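Local coordinates for protein 7,8-dihydro-6-hydroxymethylpterin pyrophosphokinase-dihydropteroate synthase (Plasmodium falciparum, PDB 6JWS) that probably makes 7,8-dihydropteroate for folate synthesis, first transferring pyrophosphate from ATP to 6-hydroxymethyl-7,8-dihydropterin and then coupling the product to 4-aminobenzoate, at residues V41-G46 with L92-Y97; L181-Y186 with S236-L241; Y549-Y554 with H595-Y600; I576-A581 with K589-I594. The protein carries 1 engineered substitution. All blocks are in the same frame, centred on the assembly; numbering follows the deposited sequence.

Interaction 1: V41-G46 with L92-Y97. With CA (calcium ion), chain L.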
# COMPACT_ATOMS: atom_id res chain seq x y z
N VAL B 41 -15.75 9.68 40.14
CA VAL B 41 -14.71 10.68 40.38
C VAL B 41 -15.28 12.09 40.21
O VAL B 41 -15.04 12.96 41.04
CB VAL B 41 -13.46 10.42 39.51
CG1 VAL B 41 -12.47 11.58 39.54
CG2 VAL B 41 -12.76 9.11 39.85
N GLU B 42 -16.02 12.33 39.10
CA GLU B 42 -16.62 13.62 38.81
C GLU B 42 -17.60 14.02 39.92
O GLU B 42 -17.72 15.20 40.23
CB GLU B 42 -17.53 13.56 37.57
CG GLU B 42 -17.04 14.31 36.35
CD GLU B 42 -16.64 15.78 36.43
OE1 GLU B 42 -17.22 16.54 37.23
OE2 GLU B 42 -15.73 16.16 35.67
N LYS B 43 -18.33 13.02 40.45
CA LYS B 43 -19.37 13.21 41.45
C LYS B 43 -18.77 13.53 42.82
O LYS B 43 -19.15 14.52 43.44
CB LYS B 43 -20.26 11.96 41.50
CG LYS B 43 -21.52 12.07 42.35
CD LYS B 43 -22.39 10.83 42.24
CE LYS B 43 -23.71 10.93 42.99
NZ LYS B 43 -24.44 12.18 42.67
N TYR B 44 -17.79 12.72 43.27
CA TYR B 44 -17.36 12.71 44.65
C TYR B 44 -16.01 13.40 44.88
O TYR B 44 -15.65 13.62 46.03
CB TYR B 44 -17.32 11.28 45.21
CG TYR B 44 -18.67 10.60 45.35
CD1 TYR B 44 -19.77 11.27 45.87
CD2 TYR B 44 -18.82 9.27 45.00
CE1 TYR B 44 -21.00 10.63 46.01
CE2 TYR B 44 -20.04 8.62 45.13
CZ TYR B 44 -21.13 9.30 45.64
OH TYR B 44 -22.33 8.66 45.78
N LEU B 45 -15.27 13.75 43.82
CA LEU B 45 -13.90 14.22 44.03
C LEU B 45 -13.67 15.63 43.50
O LEU B 45 -12.81 16.33 44.01
CB LEU B 45 -12.89 13.25 43.42
CG LEU B 45 -12.79 11.89 44.13
CD1 LEU B 45 -11.70 11.04 43.48
CD2 LEU B 45 -12.50 12.10 45.61
N GLY B 46 -14.38 16.04 42.44
CA GLY B 46 -14.11 17.35 41.86
C GLY B 46 -14.38 17.39 40.36
O GLY B 46 -15.36 16.82 39.87
N LEU B 92 -27.43 6.40 44.41
CA LEU B 92 -26.16 6.84 44.95
C LEU B 92 -26.42 7.96 45.95
O LEU B 92 -27.36 8.72 45.79
CB LEU B 92 -25.26 7.37 43.83
CG LEU B 92 -24.58 6.35 42.92
CD1 LEU B 92 -23.94 7.05 41.73
CD2 LEU B 92 -23.53 5.55 43.68
N GLU B 93 -25.53 8.06 46.95
CA GLU B 93 -25.59 9.14 47.92
C GLU B 93 -25.15 10.42 47.24
O GLU B 93 -24.13 10.43 46.55
CB GLU B 93 -24.68 8.84 49.11
CG GLU B 93 -25.15 7.68 49.97
CD GLU B 93 -24.01 6.93 50.65
OE1 GLU B 93 -22.92 6.85 50.05
OE2 GLU B 93 -24.22 6.43 51.78
N GLU B 94 -25.92 11.49 47.44
CA GLU B 94 -25.59 12.80 46.90
C GLU B 94 -24.25 13.25 47.47
O GLU B 94 -23.88 12.87 48.58
CB GLU B 94 -26.71 13.80 47.17
CG GLU B 94 -27.90 13.67 46.22
CD GLU B 94 -27.83 14.46 44.92
OE1 GLU B 94 -26.79 15.12 44.68
OE2 GLU B 94 -28.81 14.43 44.14
N SER B 95 -23.51 14.04 46.68
CA SER B 95 -22.28 14.68 47.13
C SER B 95 -22.64 15.88 48.00
O SER B 95 -23.79 16.33 47.98
CB SER B 95 -21.45 15.10 45.94
OG SER B 95 -20.30 15.84 46.34
N LYS B 96 -21.67 16.39 48.77
CA LYS B 96 -21.87 17.58 49.57
C LYS B 96 -21.35 18.80 48.82
O LYS B 96 -21.36 19.91 49.34
CB LYS B 96 -21.17 17.46 50.93
CG LYS B 96 -21.82 16.51 51.93
CD LYS B 96 -21.50 16.89 53.36
CE LYS B 96 -22.30 16.08 54.36
NZ LYS B 96 -21.92 16.42 55.75
N TYR B 97 -20.86 18.57 47.60
CA TYR B 97 -20.27 19.65 46.83
C TYR B 97 -21.06 19.89 45.55
O TYR B 97 -21.64 18.96 45.00
CB TYR B 97 -18.78 19.39 46.58
CG TYR B 97 -17.90 19.74 47.76
CD1 TYR B 97 -17.76 18.86 48.82
CD2 TYR B 97 -17.23 20.94 47.81
CE1 TYR B 97 -16.96 19.17 49.92
CE2 TYR B 97 -16.42 21.27 48.90
CZ TYR B 97 -16.29 20.38 49.95
OH TYR B 97 -15.49 20.69 51.01
CA CA L . -17.77 17.31 39.55
O HOH W 1 -24.09 14.32 44.02
O HOH W 2 -18.30 14.48 47.17
O HOH W 3 -16.82 19.22 39.60
O HOH W 4 -18.39 18.04 41.78
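The Tyr44 ring carries CG of the preceding residue, Lys43, on one face, shifted toward the rim, while the carbonyl O of Glu93 and a water lie in the ring plane at its edge. The contact joins the end of helix 30-44 in the pyrophosphokinase domain, where the chain turns into strand 46-57 and binds calcium, to the irregular segment 92-97. Tyr44, with CG beside its own N (chi1 -67°), brings its hydroxyl to that segment: OH donates to Glu93 O at 2.6 Å, meeting a carbonyl lone pair in plane at a C=O...O angle of 136°. CB and CD2 of Leu92 flank the same hydroxyl. Beside the ring, Lys43 runs out with CG anti to its N, crosses Leu92 obliquely and brings CE to 4.0 Å from Leu92 CB. The chain bends at its last torsion, and NZ is linked to Glu94 through a water; this water accepts from Lys43 NZ and Ser95 N and donates to Glu94 OE1. A second water spans Tyr44 O and Ser95 OG. The ring also touches Ile187 and Leu190 of helix 177-190 and Ile239. On the helix side, Glu42 holds the calcium ion through both O, at 2.2 Å, and OE1, at 2.5 Å; Gly46 O, two waters and Glu99 also bind it. Ser95 closes an ST turn in which OG, anti to its own N, accepts from Tyr97 N at 3.1 Å with an N-H...O angle of 160°.

Interaction 2: L181-Y186 with S236-L241. With ATP (adenosine-5'-triphosphate), chain J.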
# COMPACT_ATOMS: atom_id res chain seq x y z
N LEU B 181 -7.61 9.32 49.16
CA LEU B 181 -7.52 7.88 49.05
C LEU B 181 -8.70 7.21 49.77
O LEU B 181 -9.25 6.22 49.27
CB LEU B 181 -6.17 7.40 49.58
CG LEU B 181 -5.92 5.90 49.46
CD1 LEU B 181 -6.05 5.43 48.02
CD2 LEU B 181 -4.56 5.55 50.03
N VAL B 182 -9.10 7.77 50.92
CA VAL B 182 -10.23 7.22 51.66
C VAL B 182 -11.47 7.24 50.77
O VAL B 182 -12.12 6.21 50.60
CB VAL B 182 -10.46 7.96 53.00
CG1 VAL B 182 -11.75 7.51 53.67
CG2 VAL B 182 -9.26 7.83 53.95
N VAL B 183 -11.77 8.42 50.19
CA VAL B 183 -12.92 8.53 49.29
C VAL B 183 -12.78 7.60 48.09
O VAL B 183 -13.76 7.01 47.65
CB VAL B 183 -13.21 9.98 48.85
CG1 VAL B 183 -14.50 10.06 48.06
CG2 VAL B 183 -13.27 10.95 50.03
N ILE B 184 -11.55 7.45 47.57
CA ILE B 184 -11.32 6.58 46.43
C ILE B 184 -11.63 5.14 46.84
O ILE B 184 -12.26 4.40 46.07
CB ILE B 184 -9.88 6.74 45.89
CG1 ILE B 184 -9.73 8.01 45.05
CG2 ILE B 184 -9.45 5.50 45.12
CD1 ILE B 184 -8.31 8.50 44.93
N LYS B 185 -11.19 4.75 48.04
CA LYS B 185 -11.46 3.42 48.58
C LYS B 185 -12.97 3.21 48.70
O LYS B 185 -13.45 2.12 48.42
CB LYS B 185 -10.73 3.20 49.91
CG LYS B 185 -9.21 3.10 49.80
CD LYS B 185 -8.75 1.93 48.96
CE LYS B 185 -7.29 2.03 48.59
NZ LYS B 185 -6.82 0.79 47.93
N TYR B 186 -13.70 4.27 49.09
CA TYR B 186 -15.15 4.22 49.12
C TYR B 186 -15.68 3.93 47.71
O TYR B 186 -16.43 2.97 47.53
CB TYR B 186 -15.74 5.49 49.75
CG TYR B 186 -17.24 5.44 49.92
CD1 TYR B 186 -17.82 4.61 50.87
CD2 TYR B 186 -18.08 6.20 49.12
CE1 TYR B 186 -19.20 4.54 51.03
CE2 TYR B 186 -19.45 6.15 49.27
CZ TYR B 186 -20.02 5.31 50.22
OH TYR B 186 -21.37 5.24 50.38
N SER B 236 -17.76 11.82 55.57
CA SER B 236 -18.92 12.64 55.90
C SER B 236 -18.68 14.10 55.51
O SER B 236 -19.63 14.86 55.33
CB SER B 236 -19.29 12.54 57.36
OG SER B 236 -20.03 11.35 57.61
N LYS B 237 -17.40 14.46 55.41
CA LYS B 237 -17.01 15.81 55.06
C LYS B 237 -17.31 16.06 53.58
O LYS B 237 -17.36 17.21 53.15
CB LYS B 237 -15.53 16.01 55.38
CG LYS B 237 -14.92 17.33 54.96
CD LYS B 237 -13.52 17.54 55.51
CE LYS B 237 -12.75 18.63 54.80
NZ LYS B 237 -13.43 19.95 54.83
N TYR B 238 -17.50 14.98 52.80
CA TYR B 238 -17.60 15.10 51.35
C TYR B 238 -18.87 14.44 50.81
O TYR B 238 -19.37 14.86 49.77
CB TYR B 238 -16.36 14.55 50.65
CG TYR B 238 -15.06 15.19 51.06
CD1 TYR B 238 -14.79 16.51 50.75
CD2 TYR B 238 -14.10 14.47 51.75
CE1 TYR B 238 -13.60 17.11 51.14
CE2 TYR B 238 -12.91 15.06 52.14
CZ TYR B 238 -12.66 16.38 51.84
OH TYR B 238 -11.48 16.97 52.21
N ILE B 239 -19.38 13.42 51.51
CA ILE B 239 -20.56 12.71 51.05
C ILE B 239 -21.66 12.79 52.12
O ILE B 239 -21.37 12.71 53.31
CB ILE B 239 -20.21 11.26 50.63
CG1 ILE B 239 -19.04 11.22 49.63
CG2 ILE B 239 -21.42 10.51 50.11
CD1 ILE B 239 -18.50 9.83 49.35
N HIS B 240 -22.91 12.97 51.68
CA HIS B 240 -24.09 12.85 52.52
C HIS B 240 -24.40 11.38 52.74
O HIS B 240 -25.10 10.77 51.93
CB HIS B 240 -25.33 13.51 51.87
CG HIS B 240 -25.38 15.00 51.93
ND1 HIS B 240 -25.22 15.79 50.81
CD2 HIS B 240 -25.59 15.84 52.97
CE1 HIS B 240 -25.31 17.07 51.15
NE2 HIS B 240 -25.54 17.12 52.48
N LEU B 241 -23.87 10.80 53.83
CA LEU B 241 -23.94 9.36 54.03
C LEU B 241 -25.30 8.94 54.58
O LEU B 241 -25.89 9.63 55.41
CB LEU B 241 -22.80 8.92 54.94
CG LEU B 241 -21.41 9.00 54.31
CD1 LEU B 241 -20.34 9.16 55.38
CD2 LEU B 241 -21.14 7.78 53.45
PG ATP J . -0.61 0.19 44.74
O1G ATP J . -0.13 -0.22 43.36
O2G ATP J . 0.52 0.72 45.62
O3G ATP J . -1.78 1.15 44.67
PB ATP J . -1.56 -2.65 44.99
O1B ATP J . -1.43 -3.57 46.15
O2B ATP J . -0.91 -3.00 43.69
O3B ATP J . -1.12 -1.18 45.46
PA ATP J . -4.26 -1.64 45.50
O1A ATP J . -4.49 -0.32 44.85
O2A ATP J . -5.43 -2.55 45.68
O3A ATP J . -3.12 -2.42 44.70
O5' ATP J . -3.54 -1.42 46.92
C5' ATP J . -3.19 -0.07 47.31
C4' ATP J . -2.34 -0.11 48.55
O4' ATP J . -1.18 0.76 48.38
C3' ATP J . -3.03 0.37 49.83
O3' ATP J . -2.55 -0.41 50.93
C2' ATP J . -2.66 1.85 49.87
O2' ATP J . -2.60 2.43 51.15
C1' ATP J . -1.25 1.84 49.30
N9 ATP J . -0.90 3.08 48.61
C8 ATP J . 0.23 3.83 48.84
N7 ATP J . 0.29 4.90 48.08
C5 ATP J . -0.85 4.83 47.29
C6 ATP J . -1.35 5.66 46.27
N6 ATP J . -0.73 6.77 45.87
N1 ATP J . -2.52 5.31 45.69
C2 ATP J . -3.14 4.19 46.10
N3 ATP J . -2.76 3.33 47.05
C4 ATP J . -1.59 3.71 47.61
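Nearly two turns of helix 177-190 face an irregular length of chain at 236-241, the two backbones coming nearest at Val183 and Tyr238, whose CA atoms are 8.3 Å apart. The space between is bridged by apolar side chains. Val183 places CG1 anti to its N and CG2 beside it; CG2 comes to 4.0 Å from Tyr238 CD2, with the two side chains crossing at about a right angle, while CG1 lies 4.2 Å from Ile239 CD1. That same Ile239 methyl, at the end of an extended chain (chi2 171°), sits between helix residues one turn apart, since it also lies 3.7 Å from Tyr186 CD2. Tyr186, its CG anti to the backbone N (chi1 -175°), sends its ring toward the loop, crosses Ile239 obliquely and meets Leu241 tip to tip, OH to CD2 at 4.0 Å. The helix belongs to the pyrophosphokinase domain and lies against its antiparallel sheet, where Ile184 touches strand 208-214. Tyr238 is tied at its far end by a hydrogen bond from Asn175 N to OH, and CG of its neighbour Lys237 lies over the centre of its ring. Leu235 of helix 228-236 adds further apolar cover to Tyr186 and Leu241. Away from the loop, the helix borders the nucleotide: Leu181 CD1 touches the adenine at C2, 3.7 Å away, and Lys185, bent at its second torsion, brings NZ to 3.8 Å from C5' of ATP.

Interaction 3: Y549-Y554 with H595-Y600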
# COMPACT_ATOMS: atom_id res chain seq x y z
N TYR B 549 -0.18 21.45 8.94
CA TYR B 549 0.02 21.66 10.37
C TYR B 549 -1.00 22.64 10.96
O TYR B 549 -1.36 22.49 12.14
CB TYR B 549 1.50 21.95 10.65
CG TYR B 549 2.33 20.72 10.41
CD1 TYR B 549 2.39 19.70 11.36
CD2 TYR B 549 2.97 20.52 9.20
CE1 TYR B 549 3.11 18.54 11.11
CE2 TYR B 549 3.70 19.37 8.94
CZ TYR B 549 3.77 18.38 9.90
OH TYR B 549 4.50 17.25 9.67
N ASP B 550 -1.48 23.59 10.16
CA ASP B 550 -2.53 24.50 10.62
C ASP B 550 -3.78 23.71 11.03
O ASP B 550 -4.33 23.94 12.11
CB ASP B 550 -2.85 25.59 9.59
CG ASP B 550 -1.70 26.56 9.34
OD1 ASP B 550 -0.74 26.59 10.17
OD2 ASP B 550 -1.75 27.27 8.29
N ILE B 551 -4.20 22.75 10.18
CA ILE B 551 -5.39 21.95 10.41
C ILE B 551 -5.18 21.00 11.60
O ILE B 551 -5.99 20.98 12.51
CB ILE B 551 -5.81 21.25 9.09
CG1 ILE B 551 -6.44 22.26 8.12
CG2 ILE B 551 -6.72 20.07 9.35
CD1 ILE B 551 -6.37 21.85 6.68
N LYS B 552 -4.04 20.29 11.63
CA LYS B 552 -3.65 19.48 12.77
C LYS B 552 -3.66 20.28 14.08
O LYS B 552 -4.24 19.83 15.09
CB LYS B 552 -2.26 18.84 12.56
CG LYS B 552 -1.87 17.81 13.61
CD LYS B 552 -0.45 17.25 13.53
CE LYS B 552 -0.14 16.48 14.80
NZ LYS B 552 0.95 15.48 14.63
N ASN B 553 -2.99 21.44 14.08
CA ASN B 553 -2.93 22.26 15.29
C ASN B 553 -4.32 22.72 15.71
O ASN B 553 -4.65 22.71 16.88
CB ASN B 553 -1.93 23.43 15.19
CG ASN B 553 -0.49 22.95 15.19
OD1 ASN B 553 -0.17 21.99 15.89
ND2 ASN B 553 0.37 23.59 14.40
N TYR B 554 -5.17 23.10 14.75
CA TYR B 554 -6.55 23.48 15.04
C TYR B 554 -7.32 22.37 15.78
O TYR B 554 -7.91 22.62 16.82
CB TYR B 554 -7.24 23.91 13.75
CG TYR B 554 -8.72 24.14 13.89
CD1 TYR B 554 -9.62 23.09 13.73
CD2 TYR B 554 -9.24 25.42 14.16
CE1 TYR B 554 -10.98 23.28 13.86
CE2 TYR B 554 -10.61 25.64 14.24
CZ TYR B 554 -11.48 24.57 14.08
OH TYR B 554 -12.83 24.74 14.21
N HIS B 595 -0.31 10.76 7.54
CA HIS B 595 0.50 10.11 8.55
C HIS B 595 0.59 10.97 9.81
O HIS B 595 0.83 10.45 10.91
CB HIS B 595 1.88 9.75 7.98
CG HIS B 595 2.73 10.96 7.71
ND1 HIS B 595 2.72 11.61 6.47
CD2 HIS B 595 3.57 11.65 8.51
CE1 HIS B 595 3.52 12.66 6.52
NE2 HIS B 595 4.05 12.71 7.76
N VAL B 596 0.38 12.30 9.67
CA VAL B 596 0.50 13.16 10.84
C VAL B 596 -0.58 12.84 11.88
O VAL B 596 -0.46 13.34 13.01
CB VAL B 596 0.52 14.66 10.49
CG1 VAL B 596 1.66 15.07 9.56
CG2 VAL B 596 -0.86 15.19 10.04
N TYR B 597 -1.57 11.99 11.53
CA TYR B 597 -2.65 11.57 12.43
C TYR B 597 -2.45 10.15 12.98
O TYR B 597 -3.40 9.56 13.49
CB TYR B 597 -4.06 11.78 11.82
CG TYR B 597 -4.34 13.23 11.50
CD1 TYR B 597 -4.72 14.13 12.49
CD2 TYR B 597 -4.16 13.73 10.22
CE1 TYR B 597 -4.92 15.48 12.22
CE2 TYR B 597 -4.35 15.07 9.93
CZ TYR B 597 -4.74 15.96 10.93
OH TYR B 597 -4.92 17.28 10.65
N ASP B 598 -1.22 9.63 12.91
CA ASP B 598 -0.93 8.24 13.23
C ASP B 598 -1.19 7.96 14.71
O ASP B 598 -1.40 6.81 15.08
CB ASP B 598 0.52 7.85 12.89
CG ASP B 598 0.75 7.51 11.43
OD1 ASP B 598 -0.24 7.43 10.66
OD2 ASP B 598 1.93 7.33 11.05
N GLU B 599 -1.20 9.00 15.55
CA GLU B 599 -1.47 8.85 16.97
C GLU B 599 -2.93 9.07 17.32
O GLU B 599 -3.29 8.95 18.49
CB GLU B 599 -0.74 9.94 17.76
CG GLU B 599 0.75 9.99 17.49
CD GLU B 599 1.48 8.81 18.09
OE1 GLU B 599 1.54 8.73 19.34
OE2 GLU B 599 1.97 7.97 17.31
N TYR B 600 -3.77 9.44 16.34
CA TYR B 600 -5.10 9.93 16.65
C TYR B 600 -6.17 9.09 15.96
O TYR B 600 -5.95 8.61 14.86
CB TYR B 600 -5.27 11.37 16.16
CG TYR B 600 -4.42 12.39 16.87
CD1 TYR B 600 -4.63 12.70 18.20
CD2 TYR B 600 -3.46 13.12 16.20
CE1 TYR B 600 -3.87 13.67 18.84
CE2 TYR B 600 -2.69 14.09 16.82
CZ TYR B 600 -2.89 14.35 18.15
OH TYR B 600 -2.13 15.30 18.78
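Lys552 is the hub, an extended side chain (CG anti to N, chi1 -171°) that runs from helix 547-564 straight across to segment 595-600. At its tip NZ donates to Val596 O at 3.0 Å, arriving in the carbonyl plane on a lone pair with a C=O...N angle of 145°. Its methylenes are set differently against each neighbour. Tyr597 slides past in the opposite direction, so its ring and hydroxyl end beside the base of the lysine, with OH 3.6 Å from Lys552 CB and also 3.6 Å from Ile551 CG2. Tyr600 crosses at about a right angle and offers its edge, CE2 lying 4.0 Å from Lys552 CE. Val596 crosses obliquely: CG2 approaches Lys552 CD, while CG1 meets the end of Tyr549, 3.6 Å from OH. The backbone of the loop sets these groups out, with Val596 in a short 3-10 segment and Tyr597 and Tyr600 at the two ends of a type I turn closed by Tyr600 N to Tyr597 O, at 2.9 Å. Tyr600 OH is held by Glu556, further along the same helix, and Lys386 NZ binds both Tyr597 O and Tyr600 O. The contact lies in the TIM barrel of the synthase domain: helix 547-564 makes the crossover between parallel strands 525-529 and 572-575, and the loop leads from the next helix, 584-592, into strand 603-604.

Interaction 4: I576-A581 with K589-I594. With PT1 (pteroic acid), chain I.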
# COMPACT_ATOMS: atom_id res chain seq x y z
N ILE B 576 -10.11 16.03 8.90
CA ILE B 576 -9.37 17.11 8.25
C ILE B 576 -10.29 17.95 7.36
O ILE B 576 -9.89 19.01 6.89
CB ILE B 576 -8.25 16.50 7.40
CG1 ILE B 576 -8.85 15.32 6.63
CG2 ILE B 576 -7.11 16.05 8.31
CD1 ILE B 576 -8.17 15.02 5.37
N GLY B 577 -11.49 17.42 7.08
CA GLY B 577 -12.52 18.11 6.32
C GLY B 577 -12.19 18.28 4.84
O GLY B 577 -12.11 19.40 4.34
N LEU B 578 -12.03 17.16 4.12
CA LEU B 578 -11.70 17.24 2.71
C LEU B 578 -12.77 18.04 1.97
O LEU B 578 -13.97 17.87 2.22
CB LEU B 578 -11.58 15.83 2.12
CG LEU B 578 -10.46 14.97 2.71
CD1 LEU B 578 -10.64 13.52 2.29
CD2 LEU B 578 -9.08 15.49 2.31
N GLY B 579 -12.33 18.92 1.05
CA GLY B 579 -13.28 19.69 0.26
C GLY B 579 -13.86 20.90 1.01
O GLY B 579 -14.62 21.69 0.43
N PHE B 580 -13.54 21.08 2.30
CA PHE B 580 -14.13 22.19 3.04
C PHE B 580 -13.10 23.31 3.21
O PHE B 580 -12.23 23.25 4.10
CB PHE B 580 -14.61 21.75 4.43
CG PHE B 580 -15.88 20.92 4.52
CD1 PHE B 580 -17.10 21.53 4.75
CD2 PHE B 580 -15.81 19.53 4.58
CE1 PHE B 580 -18.24 20.77 4.98
CE2 PHE B 580 -16.96 18.76 4.76
CZ PHE B 580 -18.17 19.39 4.99
N ALA B 581 -13.20 24.33 2.34
CA ALA B 581 -12.18 25.36 2.22
C ALA B 581 -10.82 24.74 1.90
O ALA B 581 -9.80 25.13 2.48
CB ALA B 581 -12.10 26.24 3.46
N LYS B 589 -3.24 16.98 -0.87
CA LYS B 589 -2.07 17.15 -0.02
C LYS B 589 -2.37 16.68 1.39
O LYS B 589 -1.52 16.06 2.02
CB LYS B 589 -1.57 18.60 0.01
CG LYS B 589 -0.26 18.77 0.79
CD LYS B 589 0.59 19.86 0.19
CE LYS B 589 1.62 20.40 1.16
NZ LYS B 589 2.69 19.40 1.42
N LEU B 590 -3.58 16.97 1.89
CA LEU B 590 -3.95 16.49 3.21
C LEU B 590 -3.89 14.96 3.25
O LEU B 590 -3.43 14.42 4.25
CB LEU B 590 -5.35 17.02 3.57
CG LEU B 590 -5.40 18.51 3.92
CD1 LEU B 590 -6.83 19.01 3.93
CD2 LEU B 590 -4.72 18.80 5.26
N LEU B 591 -4.39 14.29 2.20
CA LEU B 591 -4.32 12.83 2.08
C LEU B 591 -2.86 12.35 2.02
O LEU B 591 -2.51 11.40 2.70
CB LEU B 591 -5.10 12.35 0.84
CG LEU B 591 -6.62 12.43 0.94
CD1 LEU B 591 -7.25 12.13 -0.41
CD2 LEU B 591 -7.13 11.42 1.96
N GLN B 592 -2.02 13.06 1.25
CA GLN B 592 -0.63 12.64 1.13
C GLN B 592 0.05 12.68 2.50
O GLN B 592 0.97 11.89 2.75
CB GLN B 592 0.16 13.53 0.17
CG GLN B 592 -0.31 13.38 -1.27
CD GLN B 592 0.39 14.36 -2.19
OE1 GLN B 592 0.83 15.42 -1.76
NE2 GLN B 592 0.50 14.02 -3.46
N ASN B 593 -0.45 13.54 3.40
CA ASN B 593 0.19 13.82 4.67
C ASN B 593 -0.64 13.31 5.84
O ASN B 593 -0.54 13.84 6.95
CB ASN B 593 0.53 15.30 4.77
CG ASN B 593 1.69 15.65 3.87
OD1 ASN B 593 2.84 15.39 4.22
ND2 ASN B 593 1.41 16.16 2.69
N ILE B 594 -1.44 12.27 5.59
CA ILE B 594 -2.35 11.74 6.58
C ILE B 594 -1.59 11.09 7.74
O ILE B 594 -2.13 10.91 8.83
CB ILE B 594 -3.38 10.80 5.90
CG1 ILE B 594 -4.72 10.76 6.63
CG2 ILE B 594 -2.80 9.41 5.68
CD1 ILE B 594 -5.44 12.10 6.70
C2 PT1 I . -16.99 15.19 6.04
C3 PT1 I . -18.36 15.57 5.68
C5 PT1 I . -19.34 15.55 6.76
N6 PT1 I . -18.73 15.91 4.42
C7 PT1 I . -17.63 14.88 8.30
N9 PT1 I . -18.93 15.20 8.02
C10 PT1 I . -20.02 16.27 4.18
N11 PT1 I . -17.24 14.55 9.58
C12 PT1 I . -20.95 16.29 5.21
C21 PT1 I . -16.94 18.76 -2.36
O22 PT1 I . -17.29 18.15 -3.41
O1 PT1 I . -16.04 15.19 5.10
N4 PT1 I . -16.69 14.86 7.31
N8 PT1 I . -20.60 15.91 6.46
C13 PT1 I . -20.40 16.70 2.79
N14 PT1 I . -19.78 18.02 2.51
C15 PT1 I . -19.10 18.22 1.36
C16 PT1 I . -18.00 19.11 1.32
C17 PT1 I . -19.52 17.51 0.18
C18 PT1 I . -17.30 19.28 0.10
C19 PT1 I . -18.82 17.71 -1.03
C20 PT1 I . -17.70 18.58 -1.07
O23 PT1 I . -15.95 19.51 -2.39
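This contact belongs to the beta-alpha loop that follows strand 572-575 of the TIM barrel, one of the loops lining the pteroate pocket of the synthase, packed against the end of the helix it leads into. Four apolar side chains and Ile594 join the two. Ile576 has CG1 in the crowded position between N and carbonyl (chi1 44°), and its CD1 lies toward the helix, 3.9 Å from Leu590 CB, and within 4.2 Å of Ile594 CD1; Ile576 and Leu590 run past each other in opposite senses. Leu578 crosses Leu591 at about a right angle, CD1 to CD2 at 4.1 Å. Phe611 of helix 610-613 touches both these leucines. Between them and the ligand the loop makes a type II turn, Gly577 to Phe580, with Gly579 at positive phi (79°). The turn presents Phe580 to pteroic acid: C16 of the aminobenzoate part lies 3.6 Å above one ring face, toward the rim, and Phe580 CZ comes to 3.3 Å from N14. At the helix terminus, Asn593 folds back so that ND2 donates to Lys589 O at 3.0 Å, from above the carbonyl plane.

Following the chain, interaction 1 closes the loop that carries strand 46-57 and helix 85-90. Interaction 2 comes after it in series, bringing 236-241 back to helix 177-190 beyond strands 208-214 and 219-221 and helix 228-236. The two touch where Lys96 N and Tyr238 O meet 2.9 Å apart, so 92-97 and 236-241 run together over the same side of the pyrophosphokinase domain. Across the chain's centre, interaction 3 closes a loop of 40 residues in the synthase barrel, and the short loop of interaction 4 is nested inside it. Ile551 packs on Ile576 and Leu590, and Tyr597 on Ile576, joining them. The centres of interactions 1 and 4 are about 43 Å apart.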